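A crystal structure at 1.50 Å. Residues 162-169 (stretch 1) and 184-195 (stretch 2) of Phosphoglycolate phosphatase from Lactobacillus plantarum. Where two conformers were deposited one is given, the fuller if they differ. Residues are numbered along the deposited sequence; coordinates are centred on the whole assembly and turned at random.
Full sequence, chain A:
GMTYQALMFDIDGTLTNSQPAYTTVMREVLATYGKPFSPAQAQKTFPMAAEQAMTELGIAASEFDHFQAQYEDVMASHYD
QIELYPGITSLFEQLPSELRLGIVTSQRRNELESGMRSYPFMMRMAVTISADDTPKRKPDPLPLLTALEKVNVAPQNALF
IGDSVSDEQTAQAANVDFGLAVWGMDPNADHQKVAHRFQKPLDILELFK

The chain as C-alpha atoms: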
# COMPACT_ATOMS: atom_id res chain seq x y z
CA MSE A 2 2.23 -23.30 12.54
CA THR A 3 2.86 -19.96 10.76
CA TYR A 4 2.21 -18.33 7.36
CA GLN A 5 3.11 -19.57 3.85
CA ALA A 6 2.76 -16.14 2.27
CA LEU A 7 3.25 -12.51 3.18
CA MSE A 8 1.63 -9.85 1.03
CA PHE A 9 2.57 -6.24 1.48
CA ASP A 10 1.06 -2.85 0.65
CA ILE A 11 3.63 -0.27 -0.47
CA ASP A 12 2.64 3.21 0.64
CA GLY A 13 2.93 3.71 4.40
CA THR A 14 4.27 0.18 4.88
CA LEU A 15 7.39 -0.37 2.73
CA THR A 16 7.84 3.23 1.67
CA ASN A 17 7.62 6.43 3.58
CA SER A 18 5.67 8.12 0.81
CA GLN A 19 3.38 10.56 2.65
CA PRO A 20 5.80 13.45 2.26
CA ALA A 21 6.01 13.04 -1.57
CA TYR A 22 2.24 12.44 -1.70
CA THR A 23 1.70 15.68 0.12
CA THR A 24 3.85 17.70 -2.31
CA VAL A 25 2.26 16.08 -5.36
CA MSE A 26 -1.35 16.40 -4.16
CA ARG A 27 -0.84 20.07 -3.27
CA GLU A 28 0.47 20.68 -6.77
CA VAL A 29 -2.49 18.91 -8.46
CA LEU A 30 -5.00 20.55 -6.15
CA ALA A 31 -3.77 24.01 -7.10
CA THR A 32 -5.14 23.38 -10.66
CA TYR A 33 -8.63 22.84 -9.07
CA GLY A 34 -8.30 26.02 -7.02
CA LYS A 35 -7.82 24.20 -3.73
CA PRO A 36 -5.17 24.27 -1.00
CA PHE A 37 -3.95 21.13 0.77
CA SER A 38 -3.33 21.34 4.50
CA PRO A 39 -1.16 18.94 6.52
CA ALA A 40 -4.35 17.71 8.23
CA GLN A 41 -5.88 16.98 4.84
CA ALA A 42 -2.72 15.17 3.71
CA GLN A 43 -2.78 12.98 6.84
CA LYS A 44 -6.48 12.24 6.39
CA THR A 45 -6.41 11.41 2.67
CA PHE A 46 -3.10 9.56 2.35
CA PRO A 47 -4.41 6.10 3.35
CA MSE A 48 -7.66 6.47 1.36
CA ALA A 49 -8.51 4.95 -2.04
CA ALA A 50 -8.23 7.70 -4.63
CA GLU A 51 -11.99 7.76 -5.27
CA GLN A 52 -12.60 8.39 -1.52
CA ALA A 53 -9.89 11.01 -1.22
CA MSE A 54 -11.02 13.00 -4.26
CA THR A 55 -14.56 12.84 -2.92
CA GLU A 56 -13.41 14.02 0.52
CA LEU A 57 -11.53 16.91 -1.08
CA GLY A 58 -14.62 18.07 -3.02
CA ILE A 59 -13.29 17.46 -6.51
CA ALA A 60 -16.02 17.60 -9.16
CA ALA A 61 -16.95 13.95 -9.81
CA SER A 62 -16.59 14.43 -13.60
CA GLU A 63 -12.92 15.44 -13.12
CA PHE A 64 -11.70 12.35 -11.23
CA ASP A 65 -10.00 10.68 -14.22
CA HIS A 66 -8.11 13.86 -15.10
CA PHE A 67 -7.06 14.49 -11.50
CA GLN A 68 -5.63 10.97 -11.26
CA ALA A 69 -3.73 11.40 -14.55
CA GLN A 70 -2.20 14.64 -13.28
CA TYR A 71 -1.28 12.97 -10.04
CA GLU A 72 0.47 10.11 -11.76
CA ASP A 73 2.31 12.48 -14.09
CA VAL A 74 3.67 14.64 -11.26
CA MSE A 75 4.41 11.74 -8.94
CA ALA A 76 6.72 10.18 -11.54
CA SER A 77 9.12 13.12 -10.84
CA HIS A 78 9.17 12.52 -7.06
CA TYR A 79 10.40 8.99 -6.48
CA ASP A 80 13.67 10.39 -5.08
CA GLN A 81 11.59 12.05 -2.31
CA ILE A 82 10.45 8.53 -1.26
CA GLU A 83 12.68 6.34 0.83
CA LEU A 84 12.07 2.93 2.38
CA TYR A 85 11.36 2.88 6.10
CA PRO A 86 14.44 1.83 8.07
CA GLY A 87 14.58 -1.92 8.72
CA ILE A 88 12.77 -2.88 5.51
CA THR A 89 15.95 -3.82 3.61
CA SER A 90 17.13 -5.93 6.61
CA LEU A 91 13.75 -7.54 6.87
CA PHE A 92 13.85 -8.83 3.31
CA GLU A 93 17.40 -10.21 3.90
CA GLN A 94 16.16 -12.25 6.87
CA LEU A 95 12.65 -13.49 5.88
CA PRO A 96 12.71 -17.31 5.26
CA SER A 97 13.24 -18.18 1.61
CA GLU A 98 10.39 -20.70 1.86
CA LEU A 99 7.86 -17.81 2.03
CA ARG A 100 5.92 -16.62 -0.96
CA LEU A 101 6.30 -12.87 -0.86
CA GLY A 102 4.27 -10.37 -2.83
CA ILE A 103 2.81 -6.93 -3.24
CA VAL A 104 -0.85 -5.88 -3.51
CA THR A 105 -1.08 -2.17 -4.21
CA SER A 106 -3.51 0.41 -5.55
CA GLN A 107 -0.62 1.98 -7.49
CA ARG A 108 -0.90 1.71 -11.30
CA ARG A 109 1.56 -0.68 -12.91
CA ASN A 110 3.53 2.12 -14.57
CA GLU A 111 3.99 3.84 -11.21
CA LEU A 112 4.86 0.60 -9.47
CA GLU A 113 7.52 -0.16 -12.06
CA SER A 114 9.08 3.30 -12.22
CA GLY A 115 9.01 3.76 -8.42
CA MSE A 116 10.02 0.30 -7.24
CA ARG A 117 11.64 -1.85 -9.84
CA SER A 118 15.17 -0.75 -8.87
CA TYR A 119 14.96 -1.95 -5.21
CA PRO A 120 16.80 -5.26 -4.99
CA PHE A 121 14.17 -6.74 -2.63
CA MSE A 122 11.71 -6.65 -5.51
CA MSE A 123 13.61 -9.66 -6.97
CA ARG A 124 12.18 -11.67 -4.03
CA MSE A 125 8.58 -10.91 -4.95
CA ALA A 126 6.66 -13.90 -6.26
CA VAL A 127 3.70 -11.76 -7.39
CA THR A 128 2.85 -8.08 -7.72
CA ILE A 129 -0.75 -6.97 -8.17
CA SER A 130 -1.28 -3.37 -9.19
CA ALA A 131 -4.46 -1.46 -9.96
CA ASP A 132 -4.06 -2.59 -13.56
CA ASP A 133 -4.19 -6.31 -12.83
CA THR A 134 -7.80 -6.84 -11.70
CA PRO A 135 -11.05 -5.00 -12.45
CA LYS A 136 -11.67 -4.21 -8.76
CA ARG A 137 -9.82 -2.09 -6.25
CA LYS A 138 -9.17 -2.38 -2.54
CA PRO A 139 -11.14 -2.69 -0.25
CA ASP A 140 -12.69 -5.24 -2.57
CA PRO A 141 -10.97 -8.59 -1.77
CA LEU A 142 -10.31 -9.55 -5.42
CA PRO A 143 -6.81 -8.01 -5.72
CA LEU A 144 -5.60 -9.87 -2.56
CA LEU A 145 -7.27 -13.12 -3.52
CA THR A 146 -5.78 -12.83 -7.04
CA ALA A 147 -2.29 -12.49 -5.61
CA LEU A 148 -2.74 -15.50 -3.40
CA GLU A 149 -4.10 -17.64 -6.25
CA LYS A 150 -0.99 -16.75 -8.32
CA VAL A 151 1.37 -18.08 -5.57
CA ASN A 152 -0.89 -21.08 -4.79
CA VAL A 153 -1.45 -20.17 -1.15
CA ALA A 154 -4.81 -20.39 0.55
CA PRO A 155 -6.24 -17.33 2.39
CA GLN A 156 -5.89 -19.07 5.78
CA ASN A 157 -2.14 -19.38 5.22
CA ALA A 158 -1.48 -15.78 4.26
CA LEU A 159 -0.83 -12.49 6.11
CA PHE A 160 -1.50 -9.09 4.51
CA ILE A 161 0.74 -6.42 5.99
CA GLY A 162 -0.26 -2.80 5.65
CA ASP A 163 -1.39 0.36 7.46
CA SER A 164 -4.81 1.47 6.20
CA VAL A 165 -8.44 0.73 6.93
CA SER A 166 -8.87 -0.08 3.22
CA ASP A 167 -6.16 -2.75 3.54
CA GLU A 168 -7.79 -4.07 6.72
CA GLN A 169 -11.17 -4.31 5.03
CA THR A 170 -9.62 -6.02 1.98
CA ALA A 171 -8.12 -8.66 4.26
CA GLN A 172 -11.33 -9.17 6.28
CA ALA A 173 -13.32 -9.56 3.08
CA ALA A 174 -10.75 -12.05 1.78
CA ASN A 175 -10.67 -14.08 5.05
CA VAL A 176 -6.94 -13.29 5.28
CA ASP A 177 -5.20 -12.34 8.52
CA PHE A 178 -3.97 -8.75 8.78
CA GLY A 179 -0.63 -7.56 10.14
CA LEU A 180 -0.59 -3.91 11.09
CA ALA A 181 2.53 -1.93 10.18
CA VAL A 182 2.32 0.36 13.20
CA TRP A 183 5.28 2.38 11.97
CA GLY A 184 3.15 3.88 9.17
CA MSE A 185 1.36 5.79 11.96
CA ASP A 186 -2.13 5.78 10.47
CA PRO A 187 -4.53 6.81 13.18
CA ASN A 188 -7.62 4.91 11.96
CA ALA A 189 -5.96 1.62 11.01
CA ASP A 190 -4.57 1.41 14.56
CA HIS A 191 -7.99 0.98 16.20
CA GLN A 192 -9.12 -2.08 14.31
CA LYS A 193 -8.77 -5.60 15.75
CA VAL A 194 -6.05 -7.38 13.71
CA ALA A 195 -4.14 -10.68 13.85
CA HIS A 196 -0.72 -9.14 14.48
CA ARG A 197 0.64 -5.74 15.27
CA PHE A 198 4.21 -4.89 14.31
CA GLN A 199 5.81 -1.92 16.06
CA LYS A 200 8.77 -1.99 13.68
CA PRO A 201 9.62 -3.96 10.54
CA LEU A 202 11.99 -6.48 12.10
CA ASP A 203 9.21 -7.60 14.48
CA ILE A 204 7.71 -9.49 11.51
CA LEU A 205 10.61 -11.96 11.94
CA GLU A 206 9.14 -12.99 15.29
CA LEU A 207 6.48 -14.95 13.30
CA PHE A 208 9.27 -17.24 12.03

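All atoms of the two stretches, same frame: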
# COMPACT_ATOMS: atom_id res chain seq x y z
N GLY A 162 -0.06 -4.16 6.11
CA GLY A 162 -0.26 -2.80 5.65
C GLY A 162 -0.66 -1.85 6.77
O GLY A 162 -0.59 -2.21 7.95
N ASP A 163 -1.08 -0.64 6.41
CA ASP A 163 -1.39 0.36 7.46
C ASP A 163 -2.54 1.28 7.04
O ASP A 163 -2.45 2.51 7.13
CB ASP A 163 -0.16 1.17 7.87
CG ASP A 163 -0.39 1.99 9.12
OD1 ASP A 163 -1.01 1.50 10.09
OD2 ASP A 163 0.09 3.14 9.14
N SER A 164 -3.60 0.70 6.51
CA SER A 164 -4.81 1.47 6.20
C SER A 164 -6.05 0.66 6.51
O SER A 164 -6.02 -0.55 6.48
CB SER A 164 -4.84 1.89 4.73
OG SER A 164 -5.00 0.75 3.92
N VAL A 165 -7.15 1.37 6.76
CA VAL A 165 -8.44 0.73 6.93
C VAL A 165 -8.86 -0.02 5.65
O VAL A 165 -9.39 -1.12 5.70
CB VAL A 165 -9.50 1.78 7.29
CG1 VAL A 165 -10.89 1.21 7.20
CG2 VAL A 165 -9.24 2.36 8.71
N SER A 166 -8.57 0.55 4.49
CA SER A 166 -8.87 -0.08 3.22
C SER A 166 -8.17 -1.44 3.14
O SER A 166 -8.77 -2.44 2.77
CB SER A 166 -8.52 0.86 2.05
OG SER A 166 -8.68 0.26 0.78
N ASP A 167 -6.90 -1.48 3.55
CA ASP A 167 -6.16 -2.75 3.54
C ASP A 167 -6.79 -3.77 4.51
O ASP A 167 -6.89 -4.97 4.24
CB ASP A 167 -4.70 -2.55 3.92
CG ASP A 167 -3.88 -1.82 2.85
OD1 ASP A 167 -4.31 -1.77 1.68
OD2 ASP A 167 -2.77 -1.34 3.22
N GLU A 168 -7.16 -3.27 5.70
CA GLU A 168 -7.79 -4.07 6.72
C GLU A 168 -9.10 -4.64 6.22
O GLU A 168 -9.35 -5.83 6.40
CB GLU A 168 -8.02 -3.27 7.99
CG GLU A 168 -6.76 -3.02 8.72
CD GLU A 168 -6.86 -2.04 9.85
OE1 GLU A 168 -7.83 -1.25 9.84
OE2 GLU A 168 -5.99 -2.09 10.75
N GLN A 169 -9.91 -3.83 5.57
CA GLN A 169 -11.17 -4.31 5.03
C GLN A 169 -11.00 -5.29 3.88
O GLN A 169 -11.78 -6.23 3.75
CB GLN A 169 -12.04 -3.12 4.62
CG GLN A 169 -12.55 -2.32 5.81
CD GLN A 169 -13.31 -1.04 5.41
OE1 GLN A 169 -13.33 -0.66 4.21
NE2 GLN A 169 -13.92 -0.37 6.40
N GLY A 184 3.80 2.97 10.12
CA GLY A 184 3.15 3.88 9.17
C GLY A 184 2.36 4.99 9.86
O GLY A 184 1.98 5.95 9.23
N MSE A 185 2.06 4.81 11.14
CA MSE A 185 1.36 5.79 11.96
C MSE A 185 -0.02 6.25 11.52
O MSE A 185 -0.44 7.36 11.89
CB MSE A 185 2.24 7.05 12.19
CG MSE A 185 3.63 6.73 12.70
SE MSE A 185 3.50 6.17 14.53
CE MSE A 185 3.13 7.99 15.35
N ASP A 186 -0.76 5.40 10.81
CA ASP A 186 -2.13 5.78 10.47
C ASP A 186 -3.05 5.75 11.68
O ASP A 186 -3.20 4.71 12.30
CB ASP A 186 -2.72 4.88 9.40
CG ASP A 186 -4.08 5.37 8.96
OD1 ASP A 186 -4.12 6.43 8.34
OD2 ASP A 186 -5.12 4.76 9.30
N PRO A 187 -3.71 6.88 11.98
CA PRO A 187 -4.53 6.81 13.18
C PRO A 187 -5.72 5.85 13.13
O PRO A 187 -5.94 5.11 14.10
CB PRO A 187 -4.93 8.27 13.44
CG PRO A 187 -4.32 9.11 12.33
CD PRO A 187 -3.74 8.19 11.31
N ASN A 188 -6.43 5.77 12.01
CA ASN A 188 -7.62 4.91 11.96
C ASN A 188 -7.36 3.41 11.92
O ASN A 188 -8.03 2.62 12.60
CB ASN A 188 -8.50 5.32 10.79
CG ASN A 188 -9.07 6.72 10.97
OD1 ASN A 188 -8.97 7.57 10.10
ND2 ASN A 188 -9.68 6.94 12.09
N ALA A 189 -6.38 3.03 11.13
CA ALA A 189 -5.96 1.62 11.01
C ALA A 189 -5.59 1.01 12.36
O ALA A 189 -5.84 -0.18 12.60
CB ALA A 189 -4.81 1.53 10.09
N ASP A 190 -5.00 1.82 13.23
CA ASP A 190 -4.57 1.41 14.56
C ASP A 190 -5.66 0.91 15.51
O ASP A 190 -5.37 0.15 16.42
CB ASP A 190 -3.85 2.60 15.19
CG ASP A 190 -2.95 2.21 16.38
OD1 ASP A 190 -2.18 1.23 16.25
OD2 ASP A 190 -2.98 2.94 17.41
N HIS A 191 -6.91 1.28 15.26
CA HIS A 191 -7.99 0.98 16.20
C HIS A 191 -8.71 -0.29 15.86
O HIS A 191 -9.57 -0.70 16.62
CB HIS A 191 -9.03 2.10 16.17
CG HIS A 191 -8.51 3.39 16.67
ND1 HIS A 191 -8.10 3.55 17.98
CD2 HIS A 191 -8.37 4.60 16.08
CE1 HIS A 191 -7.70 4.80 18.16
NE2 HIS A 191 -7.83 5.45 17.02
N GLN A 192 -8.44 -0.87 14.70
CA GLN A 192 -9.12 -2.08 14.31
C GLN A 192 -8.48 -3.30 14.99
O GLN A 192 -7.27 -3.33 15.23
CB GLN A 192 -9.00 -2.25 12.79
N LYS A 193 -9.28 -4.33 15.26
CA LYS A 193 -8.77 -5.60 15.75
C LYS A 193 -8.09 -6.31 14.59
O LYS A 193 -8.69 -6.46 13.54
CB LYS A 193 -9.88 -6.47 16.31
CG LYS A 193 -9.40 -7.75 17.00
N VAL A 194 -6.84 -6.73 14.78
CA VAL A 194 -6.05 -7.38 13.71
C VAL A 194 -5.33 -8.59 14.29
O VAL A 194 -5.26 -8.76 15.51
CB VAL A 194 -5.01 -6.39 13.11
CG1 VAL A 194 -5.68 -5.19 12.46
CG2 VAL A 194 -4.06 -5.90 14.18
N ALA A 195 -4.82 -9.45 13.43
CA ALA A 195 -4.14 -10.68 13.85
C ALA A 195 -2.79 -10.44 14.51
O ALA A 195 -2.44 -11.15 15.46
CB ALA A 195 -3.97 -11.61 12.66
O HOH W 1 -1.61 2.51 12.41
O HOH W 2 -6.77 4.10 7.17

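What holds the loop of the second stretch against D163? Its CA-to-CB bond points toward that loop, and the side chain, in the t rotamer, brings OD2 among backbone atoms. D186 N donates a hydrogen bond to D163 OD2 at 2.9 Å, with an angle of 154° at the hydrogen. The same oxygen lies 3.3 Å from M185 N, but there the angle is too poor for a bond, so a single amide does the work. G184 fits close by, with its C atom 3.0 Å from D163 OD2. A side chain would not fit here: a CB built on G184 would point toward the first stretch and come within 2.3 Å of D163 OD2, a clash.

Does the other carboxylate oxygen of D163 also take part? It does so through water 1, which donates to D163 OD1 at 2.6 Å and to D186 O at 2.7 Å. D186 is thus tied to D163 twice, directly through its N and by way of water through its O. The methyl group of A189 adds a van der Waals contact, with A189 CB 3.8 Å from D163 OD1.

How closely does A189 approach the start of the helix? Its CB points toward the first stretch and lies 3.9 Å from S164 N, and its CA is 4.9 Å from the CA of V165, the closest pair of CA atoms across the contact. D186 OD2 fixes the backbone here by accepting from A189 N at 2.8 Å. Water 2 extends this link across the contact, donating to D186 OD2 and accepting from V165 N, both at 2.8 Å. Beside it, V165 CG2 packs 3.7 Å from N188 CB.

How does E168 reach the second stretch from within the helix? One turn on from S164, whose OG caps the helix by accepting from D167 N at 3.0 Å, E168 donates its N to S164 O at 3.1 Å. Its CA-to-CB bond points toward the second stretch, and its carboxylate meets the backbone there: E168 OE2 is 2.7 Å from A189 O. Two oxygens this close suggest that the acid group probably holds a proton, although the geometry does not settle it. The carboxylate also touches aliphatic carbons, with E168 OE1 3.3 Å from Q192 CB and E168 OE2 3.6 Å from V194 CG1. The Q192 side chain is not modelled beyond CB, so its amide cannot be placed.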